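Cellulosomal-scaffolding protein A (Clostridium thermocellum, PDB 4B9F) is a cellulosome scaffoldin whose family 3a carbohydrate-binding module, the part modelled here, probably anchors the complex to crystalline cellulose. Local coordinates at residues S12-S17 against W118-Q123; T38-Y43 against Q140-L145. All blocks are in the same frame, centred on the assembly; numbering follows the deposited sequence.

Interaction 1: residues S12-S17 against W118-Q123; sequences SDTTNS and WSNYTQ. With CA (calcium ion), chain C.
Trp118 meets Asn16 with the rim of its indole: Asn16 CG lies in the ring plane, 3.9 Å from Trp118 CE3, and the amide is turned 76° from that plane. The Tyr121 ring is likewise approached at its edge, by the carbonyl oxygens of Thr15 and Asn16, while its hydroxyl bonds to Gln51. The amide of Gln123 holds Ser12 O in its own plane, NE2 to O 2.8 Å and nearly straight at 174°; the same nitrogen also reaches Asn10 O. Thr15 CG2 packs against that amide. Thr14-Thr15 and Tyr121-Thr122 form a two-stranded antiparallel sheet. Thr15 and Tyr121 exchange both backbone bonds, the shorter being Tyr121 N to Thr15 O at 2.7 Å, and Gln123 N adds one to Asp13 O. Thr14 OG1 and Thr122 OG1 share a water, and another joins Asn16 ND2 to Trp118 O. Thr122 O binds the calcium ion at 2.4 Å, alongside Thr44, Asp46, Asn125 and Asp126. Backbone pairing, the Gln123 amide and water bridges thus carry this surface contact, and they join segment 12-17 to a strand whose Thr122 O is a calcium ligand, which would be expected to steady it.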
loop_
_atom_site.group_PDB
_atom_site.type_symbol
_atom_site.label_atom_id
_atom_site.label_comp_id
_atom_site.label_asym_id
_atom_site.label_seq_id
_atom_site.Cartn_x
_atom_site.Cartn_y
_atom_site.Cartn_z
ATOM N N SER A 12 1.024 -11.692 12.666
ATOM C CA SER A 12 1.971 -12.747 13.036
ATOM C C SER A 12 3.384 -12.428 12.564
ATOM O O SER A 12 3.593 -12.022 11.418
ATOM C CB SER A 12 1.548 -14.088 12.452
ATOM O OG SER A 12 0.301 -14.471 12.986
ATOM N N ASP A 13 4.360 -12.633 13.437
ATOM C CA ASP A 13 5.733 -12.316 13.076
ATOM C C ASP A 13 6.209 -13.146 11.886
ATOM O O ASP A 13 6.790 -12.621 10.939
ATOM C CB ASP A 13 6.666 -12.517 14.266
ATOM C CG ASP A 13 8.072 -12.046 13.978
ATOM O OD1 ASP A 13 8.224 -10.999 13.315
ATOM O OD2 ASP A 13 9.029 -12.715 14.414
ATOM N N THR A 14 5.958 -14.448 11.931
ATOM C CA THR A 14 6.297 -15.329 10.824
ATOM C C THR A 14 5.045 -15.584 9.997
ATOM O O THR A 14 4.016 -16.006 10.525
ATOM C CB THR A 14 6.861 -16.660 11.333
ATOM O OG1 THR A 14 8.004 -16.402 12.156
ATOM C CG2 THR A 14 7.269 -17.555 10.174
ATOM N N THR A 15 5.125 -15.309 8.702
ATOM C CA THR A 15 3.952 -15.442 7.846
ATOM C C THR A 15 4.391 -15.654 6.407
ATOM O O THR A 15 5.447 -15.175 6.014
ATOM C CB THR A 15 3.064 -14.177 7.930
ATOM O OG1 THR A 15 1.890 -14.353 7.128
ATOM C CG2 THR A 15 3.817 -12.933 7.446
ATOM N N ASN A 16 3.593 -16.374 5.620
ATOM C CA ASN A 16 3.892 -16.500 4.196
ATOM C C ASN A 16 3.151 -15.486 3.322
ATOM O O ASN A 16 3.254 -15.515 2.102
ATOM C CB ASN A 16 3.712 -17.941 3.693
ATOM C CG ASN A 16 2.263 -18.414 3.718
ATOM O OD1 ASN A 16 1.325 -17.627 3.796
ATOM N ND2 ASN A 16 2.085 -19.721 3.621
ATOM N N SER A 17 2.393 -14.602 3.954
ATOM C CA SER A 17 1.725 -13.546 3.222
ATOM C C SER A 17 1.773 -12.269 4.029
ATOM O O SER A 17 1.629 -12.283 5.252
ATOM C CB SER A 17 0.272 -13.924 2.940
ATOM O OG SER A 17 0.201 -15.174 2.274
ATOM N N TRP A 118 5.903 -19.656 -1.599
ATOM C CA TRP A 118 5.124 -19.607 -0.361
ATOM C C TRP A 118 5.968 -19.783 0.902
ATOM O O TRP A 118 5.461 -20.187 1.955
ATOM C CB TRP A 118 3.908 -20.563 -0.428
ATOM C CG TRP A 118 2.945 -20.055 -1.453
ATOM C CD1 TRP A 118 2.902 -20.388 -2.777
ATOM C CD2 TRP A 118 1.944 -19.048 -1.259
ATOM N NE1 TRP A 118 1.923 -19.663 -3.413
ATOM C CE2 TRP A 118 1.322 -18.832 -2.504
ATOM C CE3 TRP A 118 1.510 -18.312 -0.151
ATOM C CZ2 TRP A 118 0.285 -17.916 -2.671
ATOM C CZ3 TRP A 118 0.480 -17.400 -0.320
ATOM C CH2 TRP A 118 -0.121 -17.214 -1.568
ATOM N N SER A 119 7.250 -19.431 0.802
ATOM C CA SER A 119 8.146 -19.469 1.956
ATOM C C SER A 119 7.924 -18.263 2.874
ATOM O O SER A 119 7.210 -17.317 2.539
ATOM C CB SER A 119 9.614 -19.582 1.522
ATOM O OG SER A 119 10.022 -18.491 0.726
ATOM N N ASN A 120 8.521 -18.308 4.054
ATOM C CA ASN A 120 8.163 -17.355 5.097
ATOM C C ASN A 120 8.856 -16.003 5.037
ATOM O O ASN A 120 9.985 -15.880 4.560
ATOM C CB ASN A 120 8.379 -17.969 6.478
ATOM C CG ASN A 120 7.347 -19.024 6.812
ATOM O OD1 ASN A 120 6.238 -19.004 6.285
ATOM N ND2 ASN A 120 7.704 -19.945 7.701
ATOM N N TYR A 121 8.130 -15.005 5.532
ATOM C CA TYR A 121 8.659 -13.697 5.871
ATOM C C TYR A 121 8.681 -13.550 7.389
ATOM O O TYR A 121 7.943 -14.238 8.115
ATOM C CB TYR A 121 7.716 -12.605 5.391
ATOM C CG TYR A 121 7.517 -12.436 3.911
ATOM C CD1 TYR A 121 8.457 -11.767 3.125
ATOM C CD2 TYR A 121 6.345 -12.878 3.303
ATOM C CE1 TYR A 121 8.241 -11.568 1.762
ATOM C CE2 TYR A 121 6.124 -12.694 1.954
ATOM C CZ TYR A 121 7.069 -12.032 1.185
ATOM O OH TYR A 121 6.825 -11.835 -0.153
ATOM N N THR A 122 9.490 -12.601 7.849
ATOM C CA THR A 122 9.510 -12.156 9.233
ATOM C C THR A 122 9.083 -10.696 9.228
ATOM O O THR A 122 9.691 -9.887 8.526
ATOM C CB THR A 122 10.938 -12.246 9.789
ATOM O OG1 THR A 122 11.324 -13.624 9.866
ATOM C CG2 THR A 122 11.033 -11.595 11.165
ATOM N N GLN A 123 8.045 -10.348 9.985
ATOM C CA GLN A 123 7.527 -8.981 9.916
ATOM C C GLN A 123 8.180 -8.009 10.893
ATOM O O GLN A 123 8.060 -6.801 10.730
ATOM C CB GLN A 123 6.005 -8.967 10.067
ATOM C CG GLN A 123 5.298 -9.843 9.041
ATOM C CD GLN A 123 3.860 -9.435 8.841
ATOM O OE1 GLN A 123 3.557 -8.568 8.016
ATOM N NE2 GLN A 123 2.959 -10.053 9.590
HETATM CA CA CA C . 11.196 -9.088 6.841
HETATM O O HOH W 1 10.069 -14.753 12.021
HETATM O O HOH W 2 5.407 -16.392 0.690
HETATM O O HOH W 3 4.025 -21.789 3.417
HETATM O O HOH W 4 9.014 -9.485 5.698
#

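Interaction 2: residues T38-Y43 against Q140-L145; sequences TLRYYY and QVTAYL
Tyr144 and Arg40 carry this contact by stacking: the guanidinium lies over one face of the phenol ring, planes 22° apart, with CZ 3.9 Å from the ring centroid in a cation-pi contact. Arg40 NH2 sits over the ring centre, whereas NE and CZ lie nearer the rim at Tyr144 CE1. The arginine chain is extended from CG to NE, which carries it past Thr142 to the tyrosine. Thr142, the third main contributor, places OG1 between its own backbone N and carbonyl carbon (chi1 55°); there it meets Arg40 CB at 3.3 Å and hydrogen-bonds Tyr42 OH at 2.8 Å. The Tyr42 and Thr142 side chains cross at about a right angle. Beneath this polar face the strands pair antiparallel: Thr38 and Tyr144 exchange two backbone bonds, and Arg40 N gives one to Thr142 O at 2.9 Å, its return bond being weak. On the other face Leu39 CD2 packs on Ala143 CB, 3.7 Å apart. In the five-stranded antiparallel sheet, strand 37-43 has 88-96 on its far side and 142-145 is followed by the outermost 148-151, while Leu39 and Val141 face Phe22 of strand 20-26, in the six-stranded sheet.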
loop_
_atom_site.group_PDB
_atom_site.type_symbol
_atom_site.label_atom_id
_atom_site.label_comp_id
_atom_site.label_asym_id
_atom_site.label_seq_id
_atom_site.Cartn_x
_atom_site.Cartn_y
_atom_site.Cartn_z
ATOM N N THR A 38 1.170 6.613 -6.471
ATOM C CA THR A 38 1.810 5.374 -6.047
ATOM C C THR A 38 1.974 5.360 -4.530
ATOM O O THR A 38 2.102 6.420 -3.901
ATOM C CB THR A 38 3.172 5.151 -6.722
ATOM O OG1 THR A 38 4.005 6.288 -6.483
ATOM C CG2 THR A 38 3.009 4.934 -8.224
ATOM N N LEU A 39 1.947 4.159 -3.955
ATOM C CA LEU A 39 2.079 3.952 -2.522
ATOM C C LEU A 39 3.212 2.967 -2.290
ATOM O O LEU A 39 3.362 2.001 -3.052
ATOM C CB LEU A 39 0.779 3.363 -1.957
ATOM C CG LEU A 39 -0.497 4.137 -2.296
ATOM C CD1 LEU A 39 -1.740 3.351 -1.858
ATOM C CD2 LEU A 39 -0.495 5.501 -1.653
ATOM N N ARG A 40 4.001 3.179 -1.239
ATOM C CA ARG A 40 5.115 2.279 -0.965
ATOM C C ARG A 40 5.010 1.661 0.415
ATOM O O ARG A 40 4.747 2.357 1.408
ATOM C CB ARG A 40 6.462 3.004 -1.091
ATOM C CG ARG A 40 6.731 3.557 -2.451
ATOM C CD ARG A 40 8.115 4.169 -2.558
ATOM N NE ARG A 40 8.255 4.806 -3.858
ATOM C CZ ARG A 40 9.299 5.533 -4.233
ATOM N NH1 ARG A 40 10.332 5.699 -3.414
ATOM N NH2 ARG A 40 9.312 6.086 -5.440
ATOM N N TYR A 41 5.216 0.341 0.453
ATOM C CA TYR A 41 5.294 -0.433 1.681
ATOM C C TYR A 41 6.692 -1.057 1.756
ATOM O O TYR A 41 7.034 -1.909 0.939
ATOM C CB TYR A 41 4.206 -1.521 1.693
ATOM C CG TYR A 41 4.253 -2.357 2.950
ATOM C CD1 TYR A 41 3.611 -1.935 4.107
ATOM C CD2 TYR A 41 4.972 -3.554 3.001
ATOM C CE1 TYR A 41 3.671 -2.674 5.275
ATOM C CE2 TYR A 41 5.035 -4.301 4.166
ATOM C CZ TYR A 41 4.380 -3.852 5.298
ATOM O OH TYR A 41 4.425 -4.554 6.474
ATOM N N TYR A 42 7.487 -0.621 2.735
ATOM C CA TYR A 42 8.886 -1.016 2.834
ATOM C C TYR A 42 9.081 -2.178 3.792
ATOM O O TYR A 42 8.510 -2.203 4.888
ATOM C CB TYR A 42 9.725 0.154 3.340
ATOM C CG TYR A 42 9.583 1.442 2.575
ATOM C CD1 TYR A 42 10.372 1.695 1.455
ATOM C CD2 TYR A 42 8.718 2.443 3.014
ATOM C CE1 TYR A 42 10.281 2.902 0.774
ATOM C CE2 TYR A 42 8.613 3.655 2.333
ATOM C CZ TYR A 42 9.403 3.873 1.218
ATOM O OH TYR A 42 9.320 5.082 0.565
ATOM N N TYR A 43 9.929 -3.121 3.408
ATOM C CA TYR A 43 10.145 -4.303 4.221
ATOM C C TYR A 43 11.457 -4.981 3.857
ATOM O O TYR A 43 12.155 -4.553 2.937
ATOM C CB TYR A 43 8.962 -5.275 4.044
ATOM C CG TYR A 43 8.830 -5.864 2.647
ATOM C CD1 TYR A 43 8.299 -5.118 1.597
ATOM C CD2 TYR A 43 9.235 -7.168 2.384
ATOM C CE1 TYR A 43 8.183 -5.653 0.313
ATOM C CE2 TYR A 43 9.127 -7.712 1.110
ATOM C CZ TYR A 43 8.595 -6.953 0.078
ATOM O OH TYR A 43 8.470 -7.482 -1.185
ATOM N N GLN A 140 5.256 5.741 8.170
ATOM C CA GLN A 140 6.299 4.845 7.676
ATOM C C GLN A 140 5.888 4.106 6.414
ATOM O O GLN A 140 6.533 3.139 6.020
ATOM C CB GLN A 140 6.821 3.903 8.769
ATOM C CG GLN A 140 7.403 4.714 9.939
ATOM C CD GLN A 140 8.125 3.901 11.012
ATOM O OE1 GLN A 140 8.460 2.726 10.834
ATOM N NE2 GLN A 140 8.378 4.546 12.143
ATOM N N VAL A 141 4.808 4.577 5.794
ATOM C CA VAL A 141 4.514 4.274 4.395
ATOM C C VAL A 141 4.490 5.614 3.660
ATOM O O VAL A 141 4.288 6.656 4.282
ATOM C CB VAL A 141 3.164 3.538 4.198
ATOM C CG1 VAL A 141 3.228 2.122 4.773
ATOM C CG2 VAL A 141 2.016 4.337 4.800
ATOM N N THR A 142 4.728 5.595 2.355
ATOM C CA THR A 142 4.808 6.836 1.596
ATOM C C THR A 142 3.876 6.823 0.387
ATOM O O THR A 142 3.426 5.755 -0.068
ATOM C CB THR A 142 6.244 7.101 1.125
ATOM O OG1 THR A 142 6.711 5.966 0.387
ATOM C CG2 THR A 142 7.161 7.335 2.322
ATOM N N ALA A 143 3.589 8.018 -0.125
ATOM C CA ALA A 143 2.768 8.187 -1.311
ATOM C C ALA A 143 3.391 9.239 -2.204
ATOM O O ALA A 143 3.928 10.247 -1.714
ATOM C CB ALA A 143 1.344 8.583 -0.940
ATOM N N TYR A 144 3.308 8.993 -3.511
ATOM C CA TYR A 144 3.860 9.881 -4.532
ATOM C C TYR A 144 2.790 10.158 -5.573
ATOM O O TYR A 144 2.019 9.265 -5.924
ATOM C CB TYR A 144 5.080 9.247 -5.209
ATOM C CG TYR A 144 6.236 9.008 -4.265
ATOM C CD1 TYR A 144 6.212 7.950 -3.363
ATOM C CD2 TYR A 144 7.350 9.847 -4.265
ATOM C CE1 TYR A 144 7.251 7.735 -2.482
ATOM C CE2 TYR A 144 8.403 9.636 -3.393
ATOM C CZ TYR A 144 8.347 8.582 -2.505
ATOM O OH TYR A 144 9.379 8.371 -1.626
ATOM N N LEU A 145 2.741 11.396 -6.059
ATOM C CA LEU A 145 1.825 11.750 -7.135
ATOM C C LEU A 145 2.680 12.220 -8.299
ATOM O O LEU A 145 3.401 13.214 -8.180
ATOM C CB LEU A 145 0.862 12.851 -6.681
ATOM C CG LEU A 145 -0.325 13.159 -7.594
ATOM C CD1 LEU A 145 -1.205 11.920 -7.779
ATOM C CD2 LEU A 145 -1.143 14.317 -7.040
HETATM O O HOH W 5 3.714 8.426 -8.416
#

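Along the chain the two contacts interlock: 12-17 comes first, then 38-43, then 118-123, and last 140-145, so each contact closes across a segment of the other. Their centres lie about 20 Å apart, interaction 2 near the middle of the module and interaction 1 about 17 Å from its centre. They share no sheet, since one is a small two-stranded unit at the surface and the other belongs to the five-stranded sheet of the beta-sandwich. They do touch, Tyr121 CE1 packing 4.0 Å from Tyr43 CE2, and both tyrosine hydroxyls bond to Gln51. The calcium ion also bridges the two regions, bound by Thr122 O and by Thr44, the residue directly after 38-43, and probably steadies them.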